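Local atomic coordinates of UTP--glucose-1-phosphate uridylyltransferase (Acinetobacter baumannii, PDB entry 6KNL), a protein that catalyses the transfer of a uridylyl group from UTP to alpha-D-glucose 1-phosphate, giving UDP-alpha-D-glucose and diphosphate. Residues Ile52-Ser57 against Ile99-Pro104; Ala156-Glu161 against Gly208-Pro213; Leu133-Ser138 against Gln254-Gly259; Ala214-Leu219 against Asp235-Leu240; Val40-Glu45 against Asn141-Met146. The protein carries 1 engineered substitution. All coordinates share one frame; numbering follows the deposited sequence.

Interaction 1 (Ile52-Ser57 against Ile99-Pro104). With URI (uridine), chain C.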
# COMPACT_ATOMS: atom_id res chain seq x y z
N ILE A 52 -16.38 9.01 12.23
CA ILE A 52 -16.18 8.24 13.50
C ILE A 52 -15.51 6.90 13.15
O ILE A 52 -16.20 5.99 12.67
CB ILE A 52 -17.49 8.07 14.29
CG1 ILE A 52 -18.21 9.42 14.46
CG2 ILE A 52 -17.22 7.41 15.63
CD1 ILE A 52 -19.63 9.32 14.98
N LEU A 53 -14.20 6.83 13.37
CA LEU A 53 -13.40 5.60 13.22
C LEU A 53 -13.62 4.78 14.48
O LEU A 53 -13.29 5.28 15.57
CB LEU A 53 -11.92 5.94 13.02
CG LEU A 53 -11.59 6.84 11.83
CD1 LEU A 53 -10.11 7.18 11.80
CD2 LEU A 53 -12.00 6.20 10.51
N VAL A 54 -14.22 3.59 14.34
CA VAL A 54 -14.18 2.55 15.41
C VAL A 54 -12.94 1.74 15.08
O VAL A 54 -12.96 1.09 14.04
CB VAL A 54 -15.44 1.67 15.42
CG1 VAL A 54 -15.34 0.60 16.48
CG2 VAL A 54 -16.70 2.49 15.59
N THR A 55 -11.90 1.80 15.91
CA THR A 55 -10.56 1.33 15.46
C THR A 55 -9.95 0.37 16.48
O THR A 55 -10.60 0.04 17.49
CB THR A 55 -9.69 2.54 15.11
OG1 THR A 55 -8.56 2.10 14.35
CG2 THR A 55 -9.28 3.33 16.33
N HIS A 56 -8.73 -0.07 16.15
CA HIS A 56 -7.90 -1.06 16.88
C HIS A 56 -6.54 -0.40 17.17
O HIS A 56 -6.15 0.49 16.39
CB HIS A 56 -7.79 -2.33 16.02
CG HIS A 56 -7.02 -3.45 16.64
ND1 HIS A 56 -5.69 -3.69 16.33
CD2 HIS A 56 -7.40 -4.41 17.52
CE1 HIS A 56 -5.28 -4.75 17.00
NE2 HIS A 56 -6.31 -5.21 17.74
N SER A 57 -5.86 -0.87 18.21
CA SER A 57 -4.58 -0.34 18.74
C SER A 57 -3.45 -0.40 17.71
O SER A 57 -2.41 0.19 17.99
CB SER A 57 -4.16 -1.07 20.00
OG SER A 57 -3.88 -2.43 19.72
N ILE A 99 -13.05 11.69 14.45
CA ILE A 99 -13.11 11.16 15.84
C ILE A 99 -12.73 9.68 15.79
O ILE A 99 -12.92 9.04 14.74
CB ILE A 99 -14.51 11.38 16.43
CG1 ILE A 99 -14.95 12.82 16.21
CG2 ILE A 99 -14.57 10.98 17.90
CD1 ILE A 99 -13.94 13.84 16.68
N SER A 100 -12.23 9.19 16.92
CA SER A 100 -11.68 7.83 17.09
C SER A 100 -12.25 7.23 18.38
O SER A 100 -12.26 7.96 19.39
CB SER A 100 -10.20 7.93 17.16
OG SER A 100 -9.62 6.74 16.71
N VAL A 101 -12.71 5.97 18.33
CA VAL A 101 -13.01 5.17 19.54
C VAL A 101 -12.51 3.74 19.32
O VAL A 101 -12.44 3.30 18.17
CB VAL A 101 -14.51 5.23 19.90
CG1 VAL A 101 -15.39 4.51 18.89
CG2 VAL A 101 -14.77 4.71 21.31
N ARG A 102 -12.16 3.06 20.42
CA ARG A 102 -11.60 1.68 20.40
C ARG A 102 -12.74 0.65 20.47
O ARG A 102 -13.67 0.84 21.26
CB ARG A 102 -10.59 1.52 21.55
CG ARG A 102 -9.31 2.33 21.36
CD ARG A 102 -8.66 2.09 20.00
NE ARG A 102 -7.39 2.78 19.86
CZ ARG A 102 -6.24 2.43 20.43
NH1 ARG A 102 -6.16 1.39 21.25
NH2 ARG A 102 -5.16 3.16 20.21
N GLN A 103 -12.66 -0.40 19.64
CA GLN A 103 -13.38 -1.68 19.86
C GLN A 103 -12.50 -2.60 20.71
O GLN A 103 -11.49 -3.11 20.23
CB GLN A 103 -13.73 -2.39 18.57
CG GLN A 103 -14.41 -3.72 18.82
CD GLN A 103 -14.93 -4.35 17.56
OE1 GLN A 103 -14.31 -4.23 16.50
NE2 GLN A 103 -16.08 -5.00 17.65
N PRO A 104 -12.88 -2.83 21.99
CA PRO A 104 -12.09 -3.64 22.91
C PRO A 104 -11.60 -4.97 22.32
O PRO A 104 -10.40 -5.19 22.29
CB PRO A 104 -13.08 -3.92 24.05
CG PRO A 104 -14.02 -2.73 24.06
CD PRO A 104 -14.11 -2.31 22.61
N1 URI C . -15.12 -4.80 11.63
C2 URI C . -15.69 -6.06 11.63
N3 URI C . -15.81 -6.65 12.86
C4 URI C . -15.42 -6.12 14.07
C5 URI C . -14.85 -4.81 13.99
C6 URI C . -14.71 -4.20 12.80
O2 URI C . -16.06 -6.63 10.62
O4 URI C . -15.60 -6.80 15.09
C1' URI C . -14.98 -4.14 10.31
C2' URI C . -13.86 -4.75 9.45
C3' URI C . -14.40 -4.45 8.04
C4' URI C . -15.90 -4.69 8.21
O2' URI C . -12.59 -4.16 9.68
O3' URI C . -14.17 -3.12 7.59
O4' URI C . -16.18 -4.32 9.60
C5' URI C . -16.34 -6.12 7.89
O5' URI C . -17.59 -6.48 8.46
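Thr55 N donates to Val101 O at 2.8 Å, and Thr55 O accepts Gln103 N at 3.0 Å. With Leu53 N to Ile99 O and Val101 N to Leu53 O, these make a four-bond parallel ladder, the two strand axes 4.7 Å apart at closest and 24° from parallel. On one face Val54 and Val101 lie side by side, CG2 against CG1 at 4.1 Å. On the other, Thr55 CG2 meets Ser100 OG at 3.4 Å. With OG1 of Thr55 anti to the backbone N (chi1 -165°), the methyl CG2 is the branch turned to Ser100. The Arg102 chain bends at chi2 and lays one guanidinium face over the backbone of His56 and Ser57, with Ser57 CA 3.3 Å above the plane. Further out, strand 4-8 bonds to strand 50-55, while helices 60-65 and 109-115 cover the Leu53 and Val54 faces respectively, as in the Rossmann-like GT-A core. Gln103, which binds UTP and UDP-glucose, extends from the ladder, its NE2 bonded to His111 and weakly, at 3.2 Å, to uridine O4. The last ladder bond thus places a carboxamide beside the base, consistent with pyrimidine recognition, though the amide's exact setting is uncertain.

Interaction 2 (Ala156-Glu161 against Gly208-Pro213)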
# COMPACT_ATOMS: atom_id res chain seq x y z
N ALA A 156 -35.00 3.67 7.39
CA ALA A 156 -33.63 3.12 7.32
C ALA A 156 -33.33 2.72 5.87
O ALA A 156 -34.26 2.19 5.20
CB ALA A 156 -33.47 1.93 8.24
N GLN A 157 -32.11 3.00 5.41
CA GLN A 157 -31.65 2.72 4.02
C GLN A 157 -30.51 1.71 4.06
O GLN A 157 -29.62 1.85 4.92
CB GLN A 157 -31.20 4.00 3.30
CG GLN A 157 -32.30 5.03 3.09
CD GLN A 157 -33.45 4.56 2.22
OE1 GLN A 157 -33.29 4.20 1.05
NE2 GLN A 157 -34.65 4.59 2.79
N ILE A 158 -30.55 0.74 3.16
CA ILE A 158 -29.51 -0.32 3.03
C ILE A 158 -29.10 -0.39 1.58
O ILE A 158 -29.91 -0.82 0.77
CB ILE A 158 -30.04 -1.65 3.56
CG1 ILE A 158 -30.43 -1.51 5.03
CG2 ILE A 158 -29.04 -2.77 3.30
CD1 ILE A 158 -30.47 -2.79 5.80
N MET A 159 -27.88 0.04 1.28
CA MET A 159 -27.40 0.10 -0.12
C MET A 159 -27.25 -1.33 -0.64
O MET A 159 -26.70 -2.17 0.12
CB MET A 159 -26.07 0.86 -0.27
CG MET A 159 -25.71 1.12 -1.73
SD MET A 159 -24.29 2.18 -1.96
CE MET A 159 -24.84 3.62 -1.05
N VAL A 160 -27.72 -1.56 -1.87
CA VAL A 160 -27.71 -2.89 -2.53
C VAL A 160 -27.29 -2.73 -3.99
O VAL A 160 -27.39 -1.63 -4.55
CB VAL A 160 -29.07 -3.61 -2.41
CG1 VAL A 160 -29.54 -3.70 -0.97
CG2 VAL A 160 -30.13 -2.97 -3.29
N GLU A 161 -26.83 -3.83 -4.57
CA GLU A 161 -26.21 -3.90 -5.92
C GLU A 161 -26.71 -5.18 -6.58
O GLU A 161 -26.60 -6.25 -5.94
CB GLU A 161 -24.70 -3.93 -5.79
CG GLU A 161 -23.96 -3.87 -7.11
CD GLU A 161 -22.48 -3.61 -6.90
OE1 GLU A 161 -21.89 -2.82 -7.70
OE2 GLU A 161 -21.91 -4.16 -5.93
N GLY A 208 -22.59 -2.73 2.01
CA GLY A 208 -21.82 -2.14 3.12
C GLY A 208 -21.90 -0.62 3.14
O GLY A 208 -20.87 0.05 3.37
N ARG A 209 -23.09 -0.09 2.90
CA ARG A 209 -23.42 1.34 3.07
C ARG A 209 -24.79 1.40 3.73
O ARG A 209 -25.73 0.84 3.19
CB ARG A 209 -23.38 2.06 1.72
CG ARG A 209 -22.00 2.14 1.07
CD ARG A 209 -21.11 3.22 1.68
NE ARG A 209 -19.82 3.26 1.02
CZ ARG A 209 -18.77 2.48 1.31
NH1 ARG A 209 -18.85 1.58 2.28
NH2 ARG A 209 -17.65 2.61 0.63
N TYR A 210 -24.91 2.00 4.91
CA TYR A 210 -26.20 2.06 5.64
C TYR A 210 -26.47 3.51 6.04
O TYR A 210 -25.52 4.28 6.16
CB TYR A 210 -26.18 1.12 6.84
CG TYR A 210 -25.70 -0.29 6.56
CD1 TYR A 210 -24.36 -0.57 6.37
CD2 TYR A 210 -26.58 -1.36 6.53
CE1 TYR A 210 -23.91 -1.86 6.13
CE2 TYR A 210 -26.15 -2.66 6.32
CZ TYR A 210 -24.80 -2.91 6.11
OH TYR A 210 -24.37 -4.19 5.88
N VAL A 211 -27.74 3.86 6.17
CA VAL A 211 -28.23 5.07 6.91
C VAL A 211 -29.26 4.54 7.90
O VAL A 211 -30.18 3.88 7.46
CB VAL A 211 -28.81 6.13 5.96
CG1 VAL A 211 -29.17 7.41 6.69
CG2 VAL A 211 -27.86 6.42 4.82
N LEU A 212 -29.03 4.76 9.20
CA LEU A 212 -29.74 4.09 10.31
C LEU A 212 -30.14 5.13 11.34
O LEU A 212 -29.42 6.10 11.53
CB LEU A 212 -28.82 3.06 10.97
CG LEU A 212 -28.24 1.98 10.07
CD1 LEU A 212 -27.30 1.09 10.87
CD2 LEU A 212 -29.34 1.15 9.40
N PRO A 213 -31.29 4.96 12.03
CA PRO A 213 -31.64 5.82 13.17
C PRO A 213 -30.88 5.41 14.44
O PRO A 213 -30.53 4.25 14.56
CB PRO A 213 -33.15 5.57 13.32
CG PRO A 213 -33.32 4.13 12.87
CD PRO A 213 -32.31 3.93 11.77
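Met159 and Arg209 run side by side and point the same way, the methionine methyl CE 3.5 Å from Arg209 CB and the sulfur SD 3.8 Å from Arg209 CG. The thioether reaches that aliphatic stem because CG leaves anti to the backbone N (chi1 -171°) and the chain folds back only at its last torsion. Beyond the stem the arginine turns at chi2, and its guanidinium leaves the pair for Glu42, which forms a salt bridge with NE, and for the carbonyls of Gly208, Leu129 and Val132. Ile158 instead crosses Tyr210 at a slant, CG1 lying 4.1 Å from ring atom CD2. These pairs belong to neighbouring antiparallel strands of the mixed central sheet of the GT-A fold, 175° between their directions and 4.9 Å between axes. Gln157 and Val211 form a hydrogen-bonded pair: Gln157 N meets Val211 O at 2.9 Å, in the carbonyl plane, and the return bond from Val211 N to Gln157 O is 3.0 Å. Ile158 and Tyr210 form the non-hydrogen-bonded pair and put their side chains on the face covered by helix 233-240. Gln157 and Val211 point to the other face, under helix 142-153. Ala156 CB rests 4.2 Å from Pro213 CD where the strand runs out.

Interaction 3 (Leu133-Ser138 against Gln254-Gly259)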
# COMPACT_ATOMS: atom_id res chain seq x y z
N LEU A 133 -15.04 -0.05 -1.82
CA LEU A 133 -14.95 1.23 -2.56
C LEU A 133 -16.16 1.39 -3.48
O LEU A 133 -16.57 0.39 -4.07
CB LEU A 133 -13.67 1.25 -3.39
CG LEU A 133 -12.34 1.30 -2.63
CD1 LEU A 133 -11.28 1.94 -3.52
CD2 LEU A 133 -12.45 2.06 -1.32
N VAL A 134 -16.66 2.61 -3.64
CA VAL A 134 -17.84 2.95 -4.50
C VAL A 134 -17.43 4.02 -5.52
O VAL A 134 -17.03 5.11 -5.10
CB VAL A 134 -19.02 3.43 -3.65
CG1 VAL A 134 -20.25 3.71 -4.50
CG2 VAL A 134 -19.36 2.45 -2.54
N LYS A 135 -17.55 3.72 -6.81
CA LYS A 135 -17.22 4.65 -7.92
C LYS A 135 -18.52 5.12 -8.59
O LYS A 135 -19.38 4.27 -8.87
CB LYS A 135 -16.31 3.94 -8.93
CG LYS A 135 -15.07 4.73 -9.33
CD LYS A 135 -14.31 4.12 -10.50
CE LYS A 135 -14.94 4.41 -11.85
NZ LYS A 135 -15.61 3.23 -12.45
N ASP A 136 -18.63 6.42 -8.86
CA ASP A 136 -19.85 7.04 -9.44
C ASP A 136 -19.60 7.35 -10.93
O ASP A 136 -18.71 6.69 -11.53
CB ASP A 136 -20.27 8.25 -8.58
CG ASP A 136 -21.62 8.84 -8.93
OD1 ASP A 136 -21.69 9.62 -9.89
OD2 ASP A 136 -22.61 8.49 -8.24
N GLY A 137 -20.39 8.25 -11.52
CA GLY A 137 -20.21 8.81 -12.87
C GLY A 137 -20.74 10.24 -12.96
O GLY A 137 -19.94 11.15 -13.27
N SER A 138 -22.03 10.43 -12.68
CA SER A 138 -22.72 11.74 -12.64
C SER A 138 -22.40 12.47 -11.33
O SER A 138 -21.75 11.87 -10.46
CB SER A 138 -24.20 11.55 -12.80
OG SER A 138 -24.71 10.77 -11.73
N GLN A 254 -20.76 1.55 -9.06
CA GLN A 254 -20.13 0.20 -9.09
C GLN A 254 -19.23 0.06 -7.87
O GLN A 254 -18.59 1.06 -7.51
CB GLN A 254 -19.38 0.10 -10.42
CG GLN A 254 -18.33 -1.00 -10.50
CD GLN A 254 -17.65 -0.98 -11.85
OE1 GLN A 254 -17.48 -2.02 -12.50
NE2 GLN A 254 -17.28 0.22 -12.29
N THR A 255 -19.17 -1.13 -7.24
CA THR A 255 -18.35 -1.43 -6.03
C THR A 255 -17.05 -2.16 -6.38
O THR A 255 -16.98 -2.76 -7.47
CB THR A 255 -19.10 -2.26 -4.98
OG1 THR A 255 -19.63 -3.45 -5.57
CG2 THR A 255 -20.22 -1.48 -4.34
N PHE A 256 -16.08 -2.09 -5.47
CA PHE A 256 -14.82 -2.88 -5.45
C PHE A 256 -14.50 -3.31 -4.02
O PHE A 256 -14.47 -2.46 -3.12
CB PHE A 256 -13.62 -2.10 -5.98
CG PHE A 256 -13.88 -1.48 -7.32
CD1 PHE A 256 -14.50 -0.25 -7.42
CD2 PHE A 256 -13.57 -2.16 -8.48
CE1 PHE A 256 -14.76 0.31 -8.65
CE2 PHE A 256 -13.82 -1.59 -9.72
CZ PHE A 256 -14.42 -0.36 -9.80
N ASP A 257 -14.22 -4.60 -3.85
CA ASP A 257 -13.93 -5.21 -2.54
C ASP A 257 -12.41 -5.33 -2.40
O ASP A 257 -11.83 -6.31 -2.91
CB ASP A 257 -14.69 -6.53 -2.40
CG ASP A 257 -14.45 -7.22 -1.08
OD1 ASP A 257 -13.99 -6.55 -0.14
OD2 ASP A 257 -14.72 -8.44 -1.01
N CYS A 258 -11.80 -4.33 -1.75
CA CYS A 258 -10.37 -4.27 -1.38
C CYS A 258 -10.12 -5.11 -0.12
O CYS A 258 -9.31 -4.68 0.74
CB CYS A 258 -9.94 -2.82 -1.15
SG CYS A 258 -10.36 -1.74 -2.54
N GLY A 259 -10.83 -6.24 -0.01
CA GLY A 259 -10.64 -7.24 1.06
C GLY A 259 -10.12 -8.54 0.47
O GLY A 259 -9.18 -9.13 1.05
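Leu133 N gives the shortest sound bond, 2.8 Å to Phe256 O, nearly straight at 172° and lying in the carbonyl plane. The reverse bond, from Phe256 N to Leu133 O, closes a hydrogen-bonded antiparallel pair. Lys135 and Gln254 form the next one, Lys135 N reaching Gln254 O at 2.9 Å with an essentially linear N-H (179°). Between them Val134 and Thr255 make the non-hydrogen-bonded pair, where Thr255 CA approaches Leu133 O to 3.2 Å in a CA-H...O contact. The two strand directions differ by 153°, so this small ribbon is twisted. On the face shared by Leu133, Lys135, Gln254 and Phe256, the phenyl ring offers its edge to Lys135, CE1 sitting 4.0 Å from CB in the ring plane. Farther along, Cys258 SG comes up against Leu133, 3.6 Å from CG. Lys135 and Gln254 lie side by side, pointing the same way, the glutamine extended and the lysine bent near its end; the lysine's ion pair with Glu274 is long and weak. Just past the ribbon, the backbone of Cys258 bonds to that of Asp131, a residue that binds UDP-glucose. Helix 261-274 covers the Phe256 face, through Tyr271 on Leu133 and Lys135 and Ala267 on Phe256, while helix 35-45 touches Leu133 and Val134.

Interaction 4 (Ala214-Leu219 against Asp235-Leu240)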
# COMPACT_ATOMS: atom_id res chain seq x y z
N ALA A 214 -30.65 6.36 15.35
CA ALA A 214 -29.91 6.18 16.62
C ALA A 214 -30.51 5.01 17.40
O ALA A 214 -29.75 4.31 18.08
CB ALA A 214 -29.96 7.44 17.45
N LYS A 215 -31.83 4.87 17.33
CA LYS A 215 -32.64 3.75 17.91
C LYS A 215 -31.87 2.42 17.81
O LYS A 215 -31.97 1.62 18.76
CB LYS A 215 -33.98 3.66 17.16
CG LYS A 215 -35.18 3.20 17.98
CD LYS A 215 -36.46 3.02 17.16
CE LYS A 215 -36.91 4.27 16.43
NZ LYS A 215 -38.39 4.31 16.26
N ILE A 216 -31.17 2.19 16.68
CA ILE A 216 -30.40 0.95 16.36
C ILE A 216 -29.39 0.64 17.47
O ILE A 216 -29.10 -0.54 17.69
CB ILE A 216 -29.68 1.09 15.00
CG1 ILE A 216 -29.40 -0.27 14.36
CG2 ILE A 216 -28.41 1.91 15.11
CD1 ILE A 216 -30.62 -0.93 13.77
N MET A 217 -28.83 1.66 18.11
CA MET A 217 -27.84 1.49 19.21
C MET A 217 -28.49 0.71 20.36
O MET A 217 -27.84 -0.21 20.89
CB MET A 217 -27.32 2.85 19.71
CG MET A 217 -26.47 3.60 18.69
SD MET A 217 -24.87 2.81 18.38
CE MET A 217 -24.32 3.76 16.97
N GLN A 218 -29.74 1.06 20.70
CA GLN A 218 -30.53 0.37 21.77
C GLN A 218 -30.83 -1.06 21.32
O GLN A 218 -30.79 -1.97 22.16
CB GLN A 218 -31.84 1.10 22.04
CG GLN A 218 -31.77 2.06 23.22
CD GLN A 218 -30.75 3.15 23.00
OE1 GLN A 218 -30.76 3.83 21.98
NE2 GLN A 218 -29.87 3.32 23.99
N LEU A 219 -31.10 -1.22 20.04
CA LEU A 219 -31.42 -2.54 19.45
C LEU A 219 -30.16 -3.43 19.42
O LEU A 219 -30.33 -4.64 19.63
CB LEU A 219 -32.01 -2.33 18.05
CG LEU A 219 -33.36 -1.63 18.03
CD1 LEU A 219 -33.79 -1.33 16.60
CD2 LEU A 219 -34.42 -2.47 18.73
N ASP A 235 -29.10 -8.52 12.24
CA ASP A 235 -30.04 -9.04 13.29
C ASP A 235 -30.71 -7.88 14.04
O ASP A 235 -31.88 -8.04 14.45
CB ASP A 235 -29.34 -9.96 14.31
CG ASP A 235 -29.17 -11.42 13.88
OD1 ASP A 235 -29.56 -11.76 12.74
OD2 ASP A 235 -28.64 -12.22 14.70
N ALA A 236 -30.01 -6.77 14.24
CA ALA A 236 -30.53 -5.53 14.88
C ALA A 236 -31.47 -4.80 13.91
O ALA A 236 -32.43 -4.17 14.37
CB ALA A 236 -29.39 -4.64 15.30
N ILE A 237 -31.19 -4.86 12.61
CA ILE A 237 -32.08 -4.28 11.56
C ILE A 237 -33.34 -5.15 11.42
O ILE A 237 -34.41 -4.56 11.22
CB ILE A 237 -31.32 -4.11 10.24
CG1 ILE A 237 -30.25 -3.02 10.41
CG2 ILE A 237 -32.27 -3.81 9.09
CD1 ILE A 237 -29.22 -2.99 9.31
N ALA A 238 -33.24 -6.48 11.56
CA ALA A 238 -34.42 -7.38 11.63
C ALA A 238 -35.35 -6.87 12.74
O ALA A 238 -36.57 -6.83 12.50
CB ALA A 238 -34.03 -8.81 11.88
N MET A 239 -34.79 -6.48 13.88
CA MET A 239 -35.53 -6.02 15.09
C MET A 239 -36.14 -4.64 14.83
O MET A 239 -37.22 -4.34 15.39
CB MET A 239 -34.60 -5.95 16.31
CG MET A 239 -34.39 -7.28 17.02
SD MET A 239 -33.11 -7.14 18.31
CE MET A 239 -33.86 -8.11 19.63
N LEU A 240 -35.47 -3.81 14.04
CA LEU A 240 -35.94 -2.45 13.70
C LEU A 240 -37.21 -2.58 12.84
O LEU A 240 -38.09 -1.72 12.95
CB LEU A 240 -34.81 -1.73 12.97
CG LEU A 240 -35.12 -0.33 12.46
CD1 LEU A 240 -35.50 0.61 13.60
CD2 LEU A 240 -33.92 0.20 11.69
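Helix 216-220 and helix 233-240 come closest where Leu219 faces Ala236, CA to CA 5.5 Å, and no hydrogen bond passes between the two segments. Such an approach is possible because Ala236 presents just a methyl group, 4.4 Å from Leu219 CB. Leu219 extends past it and crosses Leu240 at about a right angle. Its CD1 branch does the touching, 3.8 Å from both CA and CB of Leu240, while CD2 faces Met239 CB at 4.2 Å. Ile216 fills the flank towards the sheet: with CG1 anti to the backbone N (chi1 -156°) and a turn at chi2, its terminal CD1 is carried to the opposing helix. That one methyl lies 3.8 Å from Ala236 O and 4.0 Å from Ile237 CG1, and it also meets Leu240 CD2. Behind the pair, Ile237 and Leu240 rest on Ile158 and Ala156 of strand 156-162, and Ile216 touches Phe125. Lys215 borders the contact with its aliphatic chain and sends NZ to a salt bridge with Asp244. The contacts across the segments are van der Waals ones, mostly between aliphatic side chains, so the way the helices sit together is probably set by side-chain fit rather than by polar bonds.

Interaction 5 (Val40-Glu45 against Asn141-Met146)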
# COMPACT_ATOMS: atom_id res chain seq x y z
N VAL A 40 -13.50 8.07 2.74
CA VAL A 40 -13.71 9.27 3.58
C VAL A 40 -14.21 10.36 2.64
O VAL A 40 -15.17 11.04 3.01
CB VAL A 40 -12.48 9.67 4.40
CG1 VAL A 40 -12.54 11.12 4.86
CG2 VAL A 40 -12.31 8.75 5.60
N ARG A 41 -13.58 10.48 1.47
CA ARG A 41 -13.95 11.46 0.42
C ARG A 41 -15.42 11.25 0.04
O ARG A 41 -16.18 12.22 0.08
CB ARG A 41 -13.00 11.35 -0.77
CG ARG A 41 -13.21 12.42 -1.84
CD ARG A 41 -12.37 12.19 -3.09
NE ARG A 41 -10.96 12.03 -2.76
CZ ARG A 41 -10.05 11.40 -3.52
NH1 ARG A 41 -10.38 10.86 -4.69
NH2 ARG A 41 -8.81 11.32 -3.10
N GLU A 42 -15.81 10.01 -0.26
CA GLU A 42 -17.21 9.61 -0.54
C GLU A 42 -18.12 10.19 0.55
O GLU A 42 -19.07 10.90 0.20
CB GLU A 42 -17.30 8.09 -0.64
CG GLU A 42 -18.70 7.52 -0.83
CD GLU A 42 -18.74 6.00 -0.68
OE1 GLU A 42 -19.85 5.44 -0.53
OE2 GLU A 42 -17.65 5.39 -0.69
N ALA A 43 -17.84 9.92 1.83
CA ALA A 43 -18.66 10.42 2.97
C ALA A 43 -18.77 11.95 2.90
O ALA A 43 -19.90 12.50 2.87
CB ALA A 43 -18.05 9.99 4.29
N VAL A 44 -17.62 12.62 2.85
CA VAL A 44 -17.50 14.10 2.83
C VAL A 44 -18.39 14.69 1.73
O VAL A 44 -19.09 15.67 2.01
CB VAL A 44 -16.03 14.52 2.68
CG1 VAL A 44 -15.89 15.97 2.21
CG2 VAL A 44 -15.27 14.28 3.98
N GLU A 45 -18.37 14.13 0.52
CA GLU A 45 -19.10 14.65 -0.67
C GLU A 45 -20.61 14.41 -0.53
O GLU A 45 -21.38 15.07 -1.26
CB GLU A 45 -18.52 14.05 -1.94
CG GLU A 45 -17.12 14.59 -2.21
CD GLU A 45 -16.44 14.13 -3.49
OE1 GLU A 45 -16.90 13.13 -4.07
OE2 GLU A 45 -15.44 14.77 -3.88
N ASN A 141 -23.21 11.41 -5.46
CA ASN A 141 -22.85 9.96 -5.36
C ASN A 141 -24.03 9.18 -4.75
O ASN A 141 -24.99 9.82 -4.25
CB ASN A 141 -21.53 9.76 -4.60
CG ASN A 141 -21.53 10.24 -3.16
OD1 ASN A 141 -22.57 10.45 -2.54
ND2 ASN A 141 -20.34 10.41 -2.61
N ASP A 142 -23.92 7.85 -4.77
CA ASP A 142 -24.94 6.89 -4.24
C ASP A 142 -25.25 7.17 -2.77
O ASP A 142 -26.43 7.06 -2.40
CB ASP A 142 -24.49 5.44 -4.43
CG ASP A 142 -24.75 4.93 -5.83
OD1 ASP A 142 -25.92 4.96 -6.25
OD2 ASP A 142 -23.78 4.50 -6.48
N LEU A 143 -24.25 7.53 -1.96
CA LEU A 143 -24.47 7.78 -0.51
C LEU A 143 -25.29 9.08 -0.32
O LEU A 143 -26.16 9.07 0.56
CB LEU A 143 -23.14 7.85 0.22
CG LEU A 143 -23.22 8.09 1.73
CD1 LEU A 143 -24.03 7.00 2.42
CD2 LEU A 143 -21.84 8.17 2.35
N SER A 144 -25.03 10.13 -1.11
CA SER A 144 -25.82 11.40 -1.10
C SER A 144 -27.30 11.08 -1.34
O SER A 144 -28.15 11.57 -0.56
CB SER A 144 -25.33 12.40 -2.12
N ARG A 145 -27.59 10.31 -2.39
CA ARG A 145 -28.99 10.02 -2.82
C ARG A 145 -29.70 9.26 -1.70
O ARG A 145 -30.81 9.66 -1.31
CB ARG A 145 -29.00 9.19 -4.10
CG ARG A 145 -28.59 9.95 -5.35
CD ARG A 145 -27.57 9.16 -6.15
NE ARG A 145 -27.24 9.79 -7.42
CZ ARG A 145 -27.95 9.67 -8.53
NH1 ARG A 145 -29.06 8.95 -8.55
NH2 ARG A 145 -27.55 10.28 -9.63
N MET A 146 -29.05 8.19 -1.24
CA MET A 146 -29.53 7.33 -0.14
C MET A 146 -29.82 8.19 1.10
O MET A 146 -30.90 8.08 1.65
CB MET A 146 -28.51 6.24 0.19
CG MET A 146 -29.14 5.14 0.98
SD MET A 146 -28.19 3.63 0.93
CE MET A 146 -26.97 3.97 2.19
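Residues 40-45 of helix 35-45 approach the start of helix 142-153 at a distance of 7.3 Å between CA atoms of Ala43 and Leu143, with Glu42 to Asn141 and Glu45 to Ser144 scarcely farther apart. Asn141 holds the N-cap position, and its carboxamide works in two directions. OD1 accepts Ser144 N at 2.9 Å, the donor nearly in line with the carbonyl, so the opening turn is capped. ND2 donates a hydrogen to Glu42 O on the other helix at 3.1 Å. That acceptor lies close to the amide plane, 8° out, whereas the donor stands well off the carbonyl axis (C=O...N 118°). A chi1 of 61° puts the amide where OD1 can turn back to Ser144 N and ND2 can face Glu42. Glu42 CG and Glu45 CB pack beside the same nitrogen, the former 3.8 Å from it. Leu143, with CG anti to its backbone N, points towards helix 35-45 and lays CD2 against Ala43 CA at 3.9 Å. Both Leu143 and Ala43 rest on Leu128 of the central sheet. The Glu42 chain is extended, and its OE1 passes Leu143 CB on the way to a salt bridge with Arg209. A single amide thus caps one helix and ties it to a backbone carbonyl of the other, its two ends held by separate partners that together fix its rotation.

Overall arrangement
Interactions 1 and 2 lie on the same mixed sheet, their centres 21 Å apart: interaction 1 belongs to its parallel, nucleotide-binding part, interaction 2 to its antiparallel part. Interaction 2 meets three others. Interaction 4 packs on one face, Ile158 CD1 to Ile237 CD1 3.7 Å; interaction 5 lies on the other, joined through the salt bridge from Arg209 NE to Glu42 OE1, 2.7 Å; interaction 3, a separate two-stranded ribbon, adjoins with centres 15 Å away. Along the chain, both segments of interaction 1 fall between those of interaction 5, interactions 3 and 5 alternate their segments, and interactions 2 and 4 follow in series between the halves of interaction 3. Through its touches with 3, 4 and 5, interaction 2 joins sequence-distant regions into one core.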